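Oxidoreductase protein (PDB 5UI9) probably catalyses an NAD-dependent oxidation or reduction, holding NAD+ beside a small hydroxy acid, 2,3-dihydroxy-2-methylpropanoic acid. Local coordinates at residues G14-A17 against V18-H22; L43-V46 against G47-G51; S163-P166 against Y167-E170. All blocks are in the same frame, centred on the assembly; numbering follows the deposited sequence.

Contact 1: residues G14-A17 against V18-H22; sequences GFFA and VNQMH. With NAD (nicotinamide-adenine-dinucleotide), chain C.
The ring of F16 meets the amides of N19 and Q20, three and four residues further along the chain; both side chains cross that of F16 at about a right angle, the N19 amide plane turned 61° from the ring. ND2 of N19 comes in obliquely, 3.3 Å from F16 CD1. OE1 of Q20 instead lies near the ring plane, at the edge, 3.5 Å from F16 CD2, where the carbonyl oxygen faces the weakly positive ring hydrogens. One face of the same ring lies against the nicotinamide, with C4N of NAD 3.1 Å above its plane and displaced toward the rim; a flat aromatic suits this slot beside a flat cofactor ring. With CG of F16 anti to its own nitrogen (chi1 -161°), the phenyl reaches the nicotinamide while the backbone N-H stays directed at the diphosphate. F16 N donates to NAD O2N at 2.9 Å, and F15 N to NAD O2A at 3.0 Å along a nearly straight line. G14 has no side chain to block the phosphate ester, so its CA can approach O5B. This is the turn between strand 6-11 and helix 17-26 of a Rossmann fold, and G14 and A17 fit its GxGxxA pattern, the small A17 sitting on L10 of the strand. At the helix start F16 O accepts from N19 N at 3.0 Å, well out of the carbonyl plane, with a weak second bond from Q20 N. A17 O then takes M21 N at 2.8 Å, almost head-on along the carbonyl, and the first regular turn is formed. In the second shell, N19 OD1 accepts from Q292, while Q20 OE1 accepts from Q97 and Q20 NE2 donates to D72. Two bonds fix the rotation of the Q20 amide; the bond to Q292 orients that of N19, and F16 is backed by I291 and V295 of helix 289-308.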
ATOM      1  N   GLY A  14     -11.181   6.429 -33.039  1.00 32.84           N
ATOM      2  CA  GLY A  14      -9.758   6.271 -32.756  1.00 33.93           C
ATOM      3  C   GLY A  14      -9.366   4.874 -32.341  1.00 34.10           C
ATOM      4  O   GLY A  14     -10.059   3.900 -32.644  1.00 34.39           O
ATOM      5  N   PHE A  15      -8.249   4.795 -31.622  1.00 34.34           N
ATOM      6  CA  PHE A  15      -7.679   3.536 -31.148  1.00 34.10           C
ATOM      7  C   PHE A  15      -8.680   2.717 -30.331  1.00 33.32           C
ATOM      8  O   PHE A  15      -8.996   1.575 -30.686  1.00 32.95           O
ATOM      9  CB  PHE A  15      -6.420   3.834 -30.321  1.00 35.97           C
ATOM     10  CG  PHE A  15      -5.880   2.652 -29.558  1.00 36.76           C
ATOM     11  CD1 PHE A  15      -5.206   1.627 -30.218  1.00 38.25           C
ATOM     12  CD2 PHE A  15      -6.026   2.572 -28.173  1.00 37.04           C
ATOM     13  CE1 PHE A  15      -4.688   0.543 -29.509  1.00 38.11           C
ATOM     14  CE2 PHE A  15      -5.513   1.493 -27.462  1.00 37.05           C
ATOM     15  CZ  PHE A  15      -4.848   0.476 -28.132  1.00 37.32           C
ATOM     16  N   PHE A  16      -9.190   3.306 -29.253  1.00 31.97           N
ATOM     17  CA  PHE A  16     -10.082   2.574 -28.365  1.00 31.43           C
ATOM     18  C   PHE A  16     -11.503   2.390 -28.898  1.00 31.88           C
ATOM     19  O   PHE A  16     -12.167   1.413 -28.544  1.00 32.08           O
ATOM     20  CB  PHE A  16     -10.128   3.193 -26.966  1.00 30.74           C
ATOM     21  CG  PHE A  16     -10.647   2.242 -25.923  1.00 30.24           C
ATOM     22  CD1 PHE A  16      -9.861   1.173 -25.493  1.00 29.03           C
ATOM     23  CD2 PHE A  16     -11.930   2.378 -25.408  1.00 29.50           C
ATOM     24  CE1 PHE A  16     -10.334   0.284 -24.545  1.00 29.32           C
ATOM     25  CE2 PHE A  16     -12.411   1.483 -24.459  1.00 29.48           C
ATOM     26  CZ  PHE A  16     -11.607   0.444 -24.017  1.00 29.32           C
ATOM     27  N   ALA A  17     -11.965   3.307 -29.741  1.00 31.67           N
ATOM     28  CA  ALA A  17     -13.325   3.219 -30.307  1.00 33.34           C
ATOM     29  C   ALA A  17     -13.593   1.957 -31.127  1.00 33.38           C
ATOM     30  O   ALA A  17     -14.738   1.540 -31.237  1.00 32.05           O
ATOM     31  CB  ALA A  17     -13.632   4.445 -31.151  1.00 33.54           C
ATOM     32  N   VAL A  18     -12.544   1.359 -31.697  1.00 34.22           N
ATOM     33  CA  VAL A  18     -12.667   0.083 -32.415  1.00 34.73           C
ATOM     34  C   VAL A  18     -13.247  -0.994 -31.487  1.00 34.05           C
ATOM     35  O   VAL A  18     -14.072  -1.797 -31.922  1.00 34.53           O
ATOM     36  CB  VAL A  18     -11.308  -0.370 -33.019  1.00 36.49           C
ATOM     37  CG1 VAL A  18     -11.403  -1.772 -33.629  1.00 37.16           C
ATOM     38  CG2 VAL A  18     -10.822   0.640 -34.063  1.00 36.65           C
ATOM     39  N   ASN A  19     -12.833  -0.985 -30.212  1.00 32.98           N
ATOM     40  CA  ASN A  19     -13.388  -1.897 -29.199  1.00 32.84           C
ATOM     41  C   ASN A  19     -14.850  -1.589 -28.917  1.00 32.47           C
ATOM     42  O   ASN A  19     -15.651  -2.499 -28.760  1.00 31.39           O
ATOM     43  CB  ASN A  19     -12.620  -1.832 -27.875  1.00 32.11           C
ATOM     44  CG  ASN A  19     -11.173  -2.239 -28.017  1.00 31.83           C
ATOM     45  OD1 ASN A  19     -10.866  -3.354 -28.430  1.00 30.72           O
ATOM     46  ND2 ASN A  19     -10.271  -1.327 -27.676  1.00 31.85           N
ATOM     47  N   GLN A  20     -15.182  -0.304 -28.830  1.00 32.32           N
ATOM     48  CA  GLN A  20     -16.559   0.116 -28.577  1.00 32.72           C
ATOM     49  C   GLN A  20     -17.477  -0.276 -29.740  1.00 33.99           C
ATOM     50  O   GLN A  20     -18.595  -0.738 -29.511  1.00 35.47           O
ATOM     51  CB  GLN A  20     -16.628   1.619 -28.266  1.00 32.69           C
ATOM     52  CG  GLN A  20     -15.960   1.955 -26.939  1.00 32.27           C
ATOM     53  CD  GLN A  20     -15.948   3.427 -26.585  1.00 31.35           C
ATOM     54  OE1 GLN A  20     -14.968   3.913 -26.020  1.00 32.52           O
ATOM     55  NE2 GLN A  20     -17.033   4.137 -26.883  1.00 29.94           N
ATOM     56  N   MET A  21     -16.974  -0.131 -30.968  1.00 33.47           N
ATOM     57  CA  MET A  21     -17.686  -0.564 -32.179  1.00 34.39           C
ATOM     58  C   MET A  21     -17.919  -2.074 -32.245  1.00 34.71           C
ATOM     59  O   MET A  21     -19.022  -2.512 -32.593  1.00 34.23           O
ATOM     60  CB  MET A  21     -16.940  -0.106 -33.443  1.00 34.60           C
ATOM     61  CG  MET A  21     -16.952   1.401 -33.670  1.00 34.27           C
ATOM     62  SD  MET A  21     -18.581   2.136 -33.938  1.00 35.46           S
ATOM     63  CE  MET A  21     -19.037   1.369 -35.501  1.00 36.21           C
ATOM     64  N   HIS A  22     -16.896  -2.869 -31.922  1.00 33.90           N
ATOM     65  CA  HIS A  22     -17.071  -4.326 -31.820  1.00 34.80           C
ATOM     66  C   HIS A  22     -18.154  -4.644 -30.800  1.00 34.31           C
ATOM     67  O   HIS A  22     -19.073  -5.417 -31.081  1.00 36.99           O
ATOM     68  CB  HIS A  22     -15.784  -5.042 -31.389  1.00 34.77           C
ATOM     69  CG  HIS A  22     -14.782  -5.237 -32.486  1.00 35.33           C
ATOM     70  ND1 HIS A  22     -15.055  -5.966 -33.622  1.00 36.78           N
ATOM     71  CD2 HIS A  22     -13.488  -4.851 -32.592  1.00 35.81           C
ATOM     72  CE1 HIS A  22     -13.984  -5.990 -34.396  1.00 36.79           C
ATOM     73  NE2 HIS A  22     -13.019  -5.322 -33.794  1.00 35.94           N
TER
HETATM   74  PA  NAD C 401      -7.289   8.526 -30.284  1.00 34.28           P
HETATM   75  O1A NAD C 401      -6.528   9.822 -30.469  1.00 33.91           O
HETATM   76  O2A NAD C 401      -6.729   7.238 -30.821  1.00 29.96           O
HETATM   77  O5B NAD C 401      -8.757   8.716 -30.889  1.00 34.76           O
HETATM   78  C5B NAD C 401      -9.473   9.942 -30.815  1.00 36.37           C
HETATM   79  C4B NAD C 401     -10.175  10.133 -32.151  1.00 35.62           C
HETATM   80  O4B NAD C 401     -11.133  11.178 -32.022  1.00 36.73           O
HETATM   81  C3B NAD C 401      -9.219  10.540 -33.262  1.00 36.61           C
HETATM   82  O3B NAD C 401      -9.417   9.685 -34.396  1.00 37.01           O
HETATM   83  C2B NAD C 401      -9.559  11.991 -33.569  1.00 37.14           C
HETATM   84  O2B NAD C 401      -9.420  12.286 -34.959  1.00 36.63           O
HETATM   85  C1B NAD C 401     -11.004  12.089 -33.112  1.00 38.09           C
HETATM   86  N9A NAD C 401     -11.488  13.405 -32.635  1.00 39.45           N
HETATM   87  C8A NAD C 401     -10.922  14.214 -31.718  1.00 38.97           C
HETATM   88  N7A NAD C 401     -11.695  15.315 -31.524  1.00 38.49           N
HETATM   89  C5A NAD C 401     -12.781  15.207 -32.311  1.00 39.04           C
HETATM   90  C6A NAD C 401     -14.000  16.007 -32.605  1.00 38.04           C
HETATM   91  N6A NAD C 401     -14.229  17.191 -31.997  1.00 38.01           N
HETATM   92  N1A NAD C 401     -14.884  15.508 -33.502  1.00 37.78           N
HETATM   93  C2A NAD C 401     -14.691  14.332 -34.133  1.00 36.38           C
HETATM   94  N3A NAD C 401     -13.609  13.560 -33.913  1.00 36.24           N
HETATM   95  C4A NAD C 401     -12.642  13.935 -33.033  1.00 38.31           C
HETATM   96  O3  NAD C 401      -7.608   8.358 -28.718  1.00 33.01           O
HETATM   97  PN  NAD C 401      -7.888   6.936 -28.005  1.00 31.79           P
HETATM   98  O1N NAD C 401      -6.582   6.284 -27.624  1.00 33.07           O
HETATM   99  O2N NAD C 401      -8.887   6.156 -28.821  1.00 37.16           O
HETATM  100  O5D NAD C 401      -8.557   7.469 -26.656  1.00 29.76           O
HETATM  101  C5D NAD C 401      -9.780   8.193 -26.709  1.00 29.79           C
HETATM  102  C4D NAD C 401     -10.347   8.267 -25.304  1.00 29.73           C
HETATM  103  O4D NAD C 401     -10.583   6.935 -24.838  1.00 32.39           O
HETATM  104  C3D NAD C 401      -9.385   8.934 -24.331  1.00 30.53           C
HETATM  105  O3D NAD C 401     -10.079   9.914 -23.553  1.00 29.42           O
HETATM  106  C2D NAD C 401      -8.865   7.798 -23.467  1.00 31.52           C
HETATM  107  O2D NAD C 401      -8.633   8.183 -22.111  1.00 30.72           O
HETATM  108  C1D NAD C 401      -9.987   6.765 -23.553  1.00 31.73           C
HETATM  109  N1N NAD C 401      -9.586   5.360 -23.353  1.00 31.52           N
HETATM  110  C2N NAD C 401     -10.353   4.622 -22.532  1.00 29.68           C
HETATM  111  C3N NAD C 401     -10.083   3.288 -22.266  1.00 31.66           C
HETATM  112  C7N NAD C 401     -10.995   2.541 -21.332  1.00 34.18           C
HETATM  113  O7N NAD C 401     -12.193   2.816 -21.323  1.00 33.59           O
HETATM  114  N7N NAD C 401     -10.506   1.594 -20.530  1.00 31.85           N
HETATM  115  C4N NAD C 401      -8.973   2.702 -22.877  1.00 32.63           C
HETATM  116  C5N NAD C 401      -8.183   3.472 -23.733  1.00 32.74           C
HETATM  117  C6N NAD C 401      -8.515   4.807 -23.966  1.00 30.17           C

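Contact 2: residues L43-V46 against G47-G51; sequences LKLV and GDQFG
The backbone N-H of D48 bonds to K44 O, with D48 N 2.9 Å from that oxygen, and the same two residues are joined again through their side chains. CG of K44 stands anti to the backbone nitrogen (chi1 -171°), and bends at chi2 and chi4 bring NZ alongside the carboxylate. There K44 NZ donates to D48 OD2 at 3.1 Å, on the syn lone pair, making a salt bridge between residues one helical turn apart. OD1 of D48 has its own partner, R55 of strand 54-56, so the carboxylate lies between two positive groups, which would probably favour its charged form. One residue further on, L45 and Q49 run side by side, and CD2 of L45 comes 4.0 Å from Q49 OE1, a loose contact fitting an exposed face. On the buried side V46 meets F50: V46 CG1 lies 4.1 Å from F50 CD2, and V46 O sits at the ring edge, 3.4 Å from F50 CD2. V46 O also accepts from F50 N at 3.1 Å. Branched V46 packs on M21 and I35, while the ring of F50 stands edge-to-face with H22 of helix 17-26. G47, with no side chain, leaves L43 O uncrowded as G47 N bonds there at 3.0 Å. Beyond F50, G51 takes a positive phi (64°) and closes a Schellman motif, a common C-terminal ending of a helix, here the one in the beta-alpha-beta unit 30-56 of the Rossmann domain.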
ATOM      1  N   LEU A  43     -12.165   7.658 -40.276  1.00 45.41           N
ATOM      2  CA  LEU A  43     -13.552   7.545 -40.710  1.00 46.51           C
ATOM      3  C   LEU A  43     -13.719   6.466 -41.784  1.00 47.96           C
ATOM      4  O   LEU A  43     -14.666   5.688 -41.744  1.00 48.27           O
ATOM      5  CB  LEU A  43     -14.030   8.900 -41.240  1.00 47.36           C
ATOM      6  CG  LEU A  43     -15.527   9.131 -41.379  1.00 48.40           C
ATOM      7  CD1 LEU A  43     -16.206   9.122 -40.016  1.00 47.58           C
ATOM      8  CD2 LEU A  43     -15.767  10.452 -42.102  1.00 50.09           C
ATOM      9  N   LYS A  44     -12.781   6.424 -42.728  1.00 51.36           N
ATOM     10  CA  LYS A  44     -12.739   5.400 -43.782  1.00 52.98           C
ATOM     11  C   LYS A  44     -12.473   4.000 -43.203  1.00 51.34           C
ATOM     12  O   LYS A  44     -13.189   3.047 -43.512  1.00 49.35           O
ATOM     13  CB  LYS A  44     -11.643   5.757 -44.800  1.00 56.63           C
ATOM     14  CG  LYS A  44     -11.592   4.914 -46.069  1.00 60.91           C
ATOM     15  CD  LYS A  44     -12.772   5.188 -46.992  1.00 65.96           C
ATOM     16  CE  LYS A  44     -12.466   4.804 -48.434  1.00 67.76           C
ATOM     17  NZ  LYS A  44     -11.934   3.417 -48.552  1.00 68.29           N
ATOM     18  N   LEU A  45     -11.443   3.893 -42.368  1.00 48.85           N
ATOM     19  CA  LEU A  45     -11.011   2.608 -41.819  1.00 48.71           C
ATOM     20  C   LEU A  45     -12.093   1.973 -40.940  1.00 46.26           C
ATOM     21  O   LEU A  45     -12.458   0.813 -41.141  1.00 46.52           O
ATOM     22  CB  LEU A  45      -9.702   2.782 -41.040  1.00 49.09           C
ATOM     23  CG  LEU A  45      -8.894   1.532 -40.679  1.00 51.85           C
ATOM     24  CD1 LEU A  45      -7.402   1.803 -40.831  1.00 52.89           C
ATOM     25  CD2 LEU A  45      -9.208   1.034 -39.270  1.00 51.68           C
ATOM     26  N   VAL A  46     -12.620   2.748 -39.994  1.00 43.25           N
ATOM     27  CA  VAL A  46     -13.660   2.268 -39.080  1.00 43.18           C
ATOM     28  C   VAL A  46     -15.000   2.075 -39.798  1.00 43.42           C
ATOM     29  O   VAL A  46     -15.721   1.112 -39.519  1.00 44.48           O
ATOM     30  CB  VAL A  46     -13.798   3.200 -37.844  1.00 42.22           C
ATOM     31  CG1 VAL A  46     -15.018   2.847 -36.997  1.00 41.88           C
ATOM     32  CG2 VAL A  46     -12.523   3.134 -37.009  1.00 41.62           C
ATOM     33  N   GLY A  47     -15.331   2.981 -40.716  1.00 42.53           N
ATOM     34  CA  GLY A  47     -16.552   2.849 -41.516  1.00 43.41           C
ATOM     35  C   GLY A  47     -16.573   1.576 -42.352  1.00 44.13           C
ATOM     36  O   GLY A  47     -17.574   0.858 -42.365  1.00 44.58           O
ATOM     37  N   ASP A  48     -15.461   1.294 -43.034  1.00 45.48           N
ATOM     38  CA  ASP A  48     -15.324   0.077 -43.853  1.00 47.07           C
ATOM     39  C   ASP A  48     -15.309  -1.196 -43.009  1.00 47.65           C
ATOM     40  O   ASP A  48     -15.999  -2.160 -43.333  1.00 46.62           O
ATOM     41  CB  ASP A  48     -14.058   0.130 -44.724  1.00 48.85           C
ATOM     42  CG  ASP A  48     -14.167   1.135 -45.876  1.00 49.94           C
ATOM     43  OD1 ASP A  48     -15.260   1.684 -46.116  1.00 50.52           O
ATOM     44  OD2 ASP A  48     -13.143   1.376 -46.547  1.00 51.25           O
ATOM     45  N   GLN A  49     -14.531  -1.188 -41.930  1.00 45.94           N
ATOM     46  CA  GLN A  49     -14.433  -2.338 -41.029  1.00 45.68           C
ATOM     47  C   GLN A  49     -15.799  -2.787 -40.495  1.00 44.60           C
ATOM     48  O   GLN A  49     -16.093  -3.981 -40.481  1.00 44.76           O
ATOM     49  CB  GLN A  49     -13.484  -2.024 -39.858  1.00 44.33           C
ATOM     50  CG  GLN A  49     -13.190  -3.206 -38.936  1.00 43.50           C
ATOM     51  CD  GLN A  49     -12.127  -2.899 -37.892  1.00 42.73           C
ATOM     52  OE1 GLN A  49     -11.629  -1.774 -37.791  1.00 42.72           O
ATOM     53  NE2 GLN A  49     -11.783  -3.901 -37.104  1.00 39.97           N
ATOM     54  N   PHE A  50     -16.625  -1.824 -40.084  1.00 43.45           N
ATOM     55  CA  PHE A  50     -17.906  -2.104 -39.428  1.00 41.94           C
ATOM     56  C   PHE A  50     -19.136  -1.864 -40.301  1.00 42.71           C
ATOM     57  O   PHE A  50     -20.258  -1.973 -39.810  1.00 42.38           O
ATOM     58  CB  PHE A  50     -17.994  -1.304 -38.117  1.00 40.11           C
ATOM     59  CG  PHE A  50     -17.007  -1.761 -37.083  1.00 39.06           C
ATOM     60  CD1 PHE A  50     -17.316  -2.814 -36.232  1.00 39.25           C
ATOM     61  CD2 PHE A  50     -15.753  -1.174 -36.991  1.00 38.62           C
ATOM     62  CE1 PHE A  50     -16.397  -3.255 -35.291  1.00 38.52           C
ATOM     63  CE2 PHE A  50     -14.829  -1.611 -36.058  1.00 38.55           C
ATOM     64  CZ  PHE A  50     -15.151  -2.650 -35.207  1.00 38.45           C
ATOM     65  N   GLY A  51     -18.927  -1.556 -41.584  1.00 44.08           N
ATOM     66  CA  GLY A  51     -20.018  -1.407 -42.552  1.00 44.29           C
ATOM     67  C   GLY A  51     -20.980  -0.265 -42.260  1.00 44.78           C
ATOM     68  O   GLY A  51     -22.190  -0.432 -42.389  1.00 42.05           O
TER

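Contact 3: residues S163-P166 against Y167-E170; sequences SGQP and YLAE. With NAD (nicotinamide-adenine-dinucleotide), chain C; 8A1 ((2S)-2,3-dihydroxy-2-methylpropanoic acid), chain D.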
ATOM      1  N   SER A 163       2.461   3.115 -27.236  1.00 40.78           N
ATOM      2  CA  SER A 163       2.347   2.692 -28.650  1.00 42.23           C
ATOM      3  C   SER A 163       0.966   2.999 -29.216  1.00 40.99           C
ATOM      4  O   SER A 163       0.844   3.725 -30.198  1.00 40.19           O
ATOM      5  CB  SER A 163       2.628   1.195 -28.826  1.00 43.91           C
ATOM      6  OG  SER A 163       4.017   0.943 -28.799  1.00 52.95           O
ATOM      7  N   GLY A 164      -0.061   2.437 -28.585  1.00 38.56           N
ATOM      8  CA  GLY A 164      -1.440   2.640 -29.013  1.00 39.14           C
ATOM      9  C   GLY A 164      -1.995   4.018 -28.695  1.00 38.40           C
ATOM     10  O   GLY A 164      -2.896   4.495 -29.395  1.00 39.88           O
ATOM     11  N   GLN A 165      -1.460   4.653 -27.646  1.00 35.82           N
ATOM     12  CA  GLN A 165      -1.969   5.928 -27.131  1.00 34.75           C
ATOM     13  C   GLN A 165      -0.811   6.934 -26.932  1.00 34.84           C
ATOM     14  O   GLN A 165      -0.503   7.292 -25.796  1.00 33.31           O
ATOM     15  CB  GLN A 165      -2.739   5.683 -25.819  1.00 33.45           C
ATOM     16  CG  GLN A 165      -3.979   4.802 -25.986  1.00 32.15           C
ATOM     17  CD  GLN A 165      -4.518   4.243 -24.685  1.00 32.77           C
ATOM     18  OE1 GLN A 165      -4.494   3.025 -24.471  1.00 31.54           O
ATOM     19  NE2 GLN A 165      -5.022   5.124 -23.810  1.00 30.78           N
ATOM     20  N   PRO A 166      -0.180   7.396 -28.038  1.00 37.13           N
ATOM     21  CA  PRO A 166       1.027   8.272 -27.989  1.00 38.43           C
ATOM     22  C   PRO A 166       0.893   9.588 -27.197  1.00 38.21           C
ATOM     23  O   PRO A 166       1.877  10.054 -26.616  1.00 38.42           O
ATOM     24  CB  PRO A 166       1.321   8.581 -29.470  1.00 39.65           C
ATOM     25  CG  PRO A 166       0.457   7.686 -30.277  1.00 39.13           C
ATOM     26  CD  PRO A 166      -0.687   7.242 -29.418  1.00 38.68           C
ATOM     27  N   TYR A 167      -0.299  10.181 -27.212  1.00 36.28           N
ATOM     28  CA  TYR A 167      -0.631  11.371 -26.396  1.00 36.99           C
ATOM     29  C   TYR A 167      -0.310  11.251 -24.895  1.00 36.40           C
ATOM     30  O   TYR A 167      -0.021  12.259 -24.244  1.00 36.41           O
ATOM     31  CB  TYR A 167      -2.112  11.778 -26.583  1.00 36.73           C
ATOM     32  CG  TYR A 167      -3.109  10.683 -26.261  1.00 37.58           C
ATOM     33  CD1 TYR A 167      -3.561  10.479 -24.955  1.00 35.97           C
ATOM     34  CD2 TYR A 167      -3.609   9.852 -27.269  1.00 37.00           C
ATOM     35  CE1 TYR A 167      -4.473   9.473 -24.664  1.00 36.85           C
ATOM     36  CE2 TYR A 167      -4.516   8.842 -26.985  1.00 37.59           C
ATOM     37  CZ  TYR A 167      -4.946   8.659 -25.683  1.00 35.85           C
ATOM     38  OH  TYR A 167      -5.827   7.654 -25.409  1.00 35.04           O
ATOM     39  N   LEU A 168      -0.355  10.029 -24.359  1.00 36.47           N
ATOM     40  CA  LEU A 168      -0.018   9.764 -22.958  1.00 35.93           C
ATOM     41  C   LEU A 168       1.415  10.179 -22.575  1.00 36.33           C
ATOM     42  O   LEU A 168       1.663  10.539 -21.422  1.00 33.65           O
ATOM     43  CB  LEU A 168      -0.234   8.277 -22.628  1.00 35.51           C
ATOM     44  CG  LEU A 168      -1.672   7.739 -22.696  1.00 35.49           C
ATOM     45  CD1 LEU A 168      -1.710   6.246 -22.385  1.00 34.46           C
ATOM     46  CD2 LEU A 168      -2.612   8.516 -21.774  1.00 35.01           C
ATOM     47  N   ALA A 169       2.333  10.138 -23.541  1.00 36.83           N
ATOM     48  CA  ALA A 169       3.723  10.570 -23.332  1.00 40.59           C
ATOM     49  C   ALA A 169       3.928  12.092 -23.399  1.00 42.85           C
ATOM     50  O   ALA A 169       4.992  12.580 -23.015  1.00 41.48           O
ATOM     51  CB  ALA A 169       4.639   9.889 -24.342  1.00 39.26           C
ATOM     52  N   GLU A 170       2.927  12.829 -23.881  1.00 45.30           N
ATOM     53  CA  GLU A 170       3.076  14.256 -24.191  1.00 50.36           C
ATOM     54  C   GLU A 170       2.514  15.200 -23.119  1.00 50.32           C
ATOM     55  O   GLU A 170       3.027  16.303 -22.948  1.00 51.78           O
ATOM     56  CB  GLU A 170       2.438  14.555 -25.551  1.00 55.12           C
ATOM     57  CG  GLU A 170       3.103  13.813 -26.708  1.00 59.72           C
ATOM     58  CD  GLU A 170       2.468  14.106 -28.063  1.00 66.18           C
ATOM     59  OE1 GLU A 170       1.218  14.149 -28.161  1.00 65.96           O
ATOM     60  OE2 GLU A 170       3.227  14.288 -29.044  1.00 73.05           O
TER
HETATM   61  PA  NAD C 401      -7.289   8.526 -30.284  1.00 34.28           P
HETATM   62  O1A NAD C 401      -6.528   9.822 -30.469  1.00 33.91           O
HETATM   63  O2A NAD C 401      -6.729   7.238 -30.821  1.00 29.96           O
HETATM   64  O5B NAD C 401      -8.757   8.716 -30.889  1.00 34.76           O
HETATM   65  C5B NAD C 401      -9.473   9.942 -30.815  1.00 36.37           C
HETATM   66  C4B NAD C 401     -10.175  10.133 -32.151  1.00 35.62           C
HETATM   67  O4B NAD C 401     -11.133  11.178 -32.022  1.00 36.73           O
HETATM   68  C3B NAD C 401      -9.219  10.540 -33.262  1.00 36.61           C
HETATM   69  O3B NAD C 401      -9.417   9.685 -34.396  1.00 37.01           O
HETATM   70  C2B NAD C 401      -9.559  11.991 -33.569  1.00 37.14           C
HETATM   71  O2B NAD C 401      -9.420  12.286 -34.959  1.00 36.63           O
HETATM   72  C1B NAD C 401     -11.004  12.089 -33.112  1.00 38.09           C
HETATM   73  N9A NAD C 401     -11.488  13.405 -32.635  1.00 39.45           N
HETATM   74  C8A NAD C 401     -10.922  14.214 -31.718  1.00 38.97           C
HETATM   75  N7A NAD C 401     -11.695  15.315 -31.524  1.00 38.49           N
HETATM   76  C5A NAD C 401     -12.781  15.207 -32.311  1.00 39.04           C
HETATM   77  C6A NAD C 401     -14.000  16.007 -32.605  1.00 38.04           C
HETATM   78  N6A NAD C 401     -14.229  17.191 -31.997  1.00 38.01           N
HETATM   79  N1A NAD C 401     -14.884  15.508 -33.502  1.00 37.78           N
HETATM   80  C2A NAD C 401     -14.691  14.332 -34.133  1.00 36.38           C
HETATM   81  N3A NAD C 401     -13.609  13.560 -33.913  1.00 36.24           N
HETATM   82  C4A NAD C 401     -12.642  13.935 -33.033  1.00 38.31           C
HETATM   83  O3  NAD C 401      -7.608   8.358 -28.718  1.00 33.01           O
HETATM   84  PN  NAD C 401      -7.888   6.936 -28.005  1.00 31.79           P
HETATM   85  O1N NAD C 401      -6.582   6.284 -27.624  1.00 33.07           O
HETATM   86  O2N NAD C 401      -8.887   6.156 -28.821  1.00 37.16           O
HETATM   87  O5D NAD C 401      -8.557   7.469 -26.656  1.00 29.76           O
HETATM   88  C5D NAD C 401      -9.780   8.193 -26.709  1.00 29.79           C
HETATM   89  C4D NAD C 401     -10.347   8.267 -25.304  1.00 29.73           C
HETATM   90  O4D NAD C 401     -10.583   6.935 -24.838  1.00 32.39           O
HETATM   91  C3D NAD C 401      -9.385   8.934 -24.331  1.00 30.53           C
HETATM   92  O3D NAD C 401     -10.079   9.914 -23.553  1.00 29.42           O
HETATM   93  C2D NAD C 401      -8.865   7.798 -23.467  1.00 31.52           C
HETATM   94  O2D NAD C 401      -8.633   8.183 -22.111  1.00 30.72           O
HETATM   95  C1D NAD C 401      -9.987   6.765 -23.553  1.00 31.73           C
HETATM   96  N1N NAD C 401      -9.586   5.360 -23.353  1.00 31.52           N
HETATM   97  C2N NAD C 401     -10.353   4.622 -22.532  1.00 29.68           C
HETATM   98  C3N NAD C 401     -10.083   3.288 -22.266  1.00 31.66           C
HETATM   99  C7N NAD C 401     -10.995   2.541 -21.332  1.00 34.18           C
HETATM  100  O7N NAD C 401     -12.193   2.816 -21.323  1.00 33.59           O
HETATM  101  N7N NAD C 401     -10.506   1.594 -20.530  1.00 31.85           N
HETATM  102  C4N NAD C 401      -8.973   2.702 -22.877  1.00 32.63           C
HETATM  103  C5N NAD C 401      -8.183   3.472 -23.733  1.00 32.74           C
HETATM  104  C6N NAD C 401      -8.515   4.807 -23.966  1.00 30.17           C
HETATM  105  OXT 8A1 D 402      -7.701   1.642 -20.067  1.00 31.39           O
HETATM  106  C   8A1 D 402      -7.343   2.844 -20.048  1.00 33.73           C
HETATM  107  O   8A1 D 402      -8.135   3.776 -19.785  1.00 33.42           O
HETATM  108  CA  8A1 D 402      -5.905   3.188 -20.338  1.00 33.73           C
HETATM  109  CB  8A1 D 402      -5.200   3.280 -18.985  1.00 33.14           C
HETATM  110  O1  8A1 D 402      -3.782   3.412 -19.133  1.00 31.24           O
HETATM  111  O2  8A1 D 402      -5.833   4.448 -21.026  1.00 33.85           O
HETATM  112  C3  8A1 D 402      -5.281   2.124 -21.244  1.00 33.10           C
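Q165 and Y167 meet side chain to side chain in the C-terminal GFO/IDH/MocA-type domain, at a short helical turn that lies against both bound ligands. NE2 of Q165 donates to Y167 OH at 3.1 Å, with the hydroxyl 22° out of the amide plane. The same Q165 NE2 gives a straighter bond to O2 of the hydroxy acid, 3.0 Å away, so a glutamine amide suits a place that calls for two donors. Y167 OH passes its own hydrogen on to NAD O1N at 2.7 Å, thus accepting one bond and donating another. The tyrosine ring reaches this phosphate oxygen edge-on because CG lies between the backbone nitrogen and carbonyl carbon (chi1 57°), and Q165 O sits over the centre of one ring face. Bonds from each N-H to the carbonyl three residues back make the turn: L168 N to Q165 O at 3.1 Å, A169 N to P166 O, and E170 N to Y167 O. P166, which has no N-H to satisfy, fits the second place of the turn that begins at Q165. L168 packs its CD1 against Q165 CB, 3.6 Å apart.

Contacts 1 and 3 belong to different domains and approach NAD from separate parts of the chain, their centres 16 Å apart. They touch directly where the ring of F15 lies by the other turn, with F15 CG 3.5 Å from G164 O. The hydroxy acid lies near both, about 5 Å from the side chain of F16. Contact 2 stands behind contact 1, with centres 11 Å apart; its helix packs on helix 17-26, where H22 N is 3.4 Å from F50 CE1. It does not meet contact 3, the nearest atoms being about 12 Å apart, and the side chain of V46 is about 8 Å from NAD, leaving contact 2 as second-shell packing.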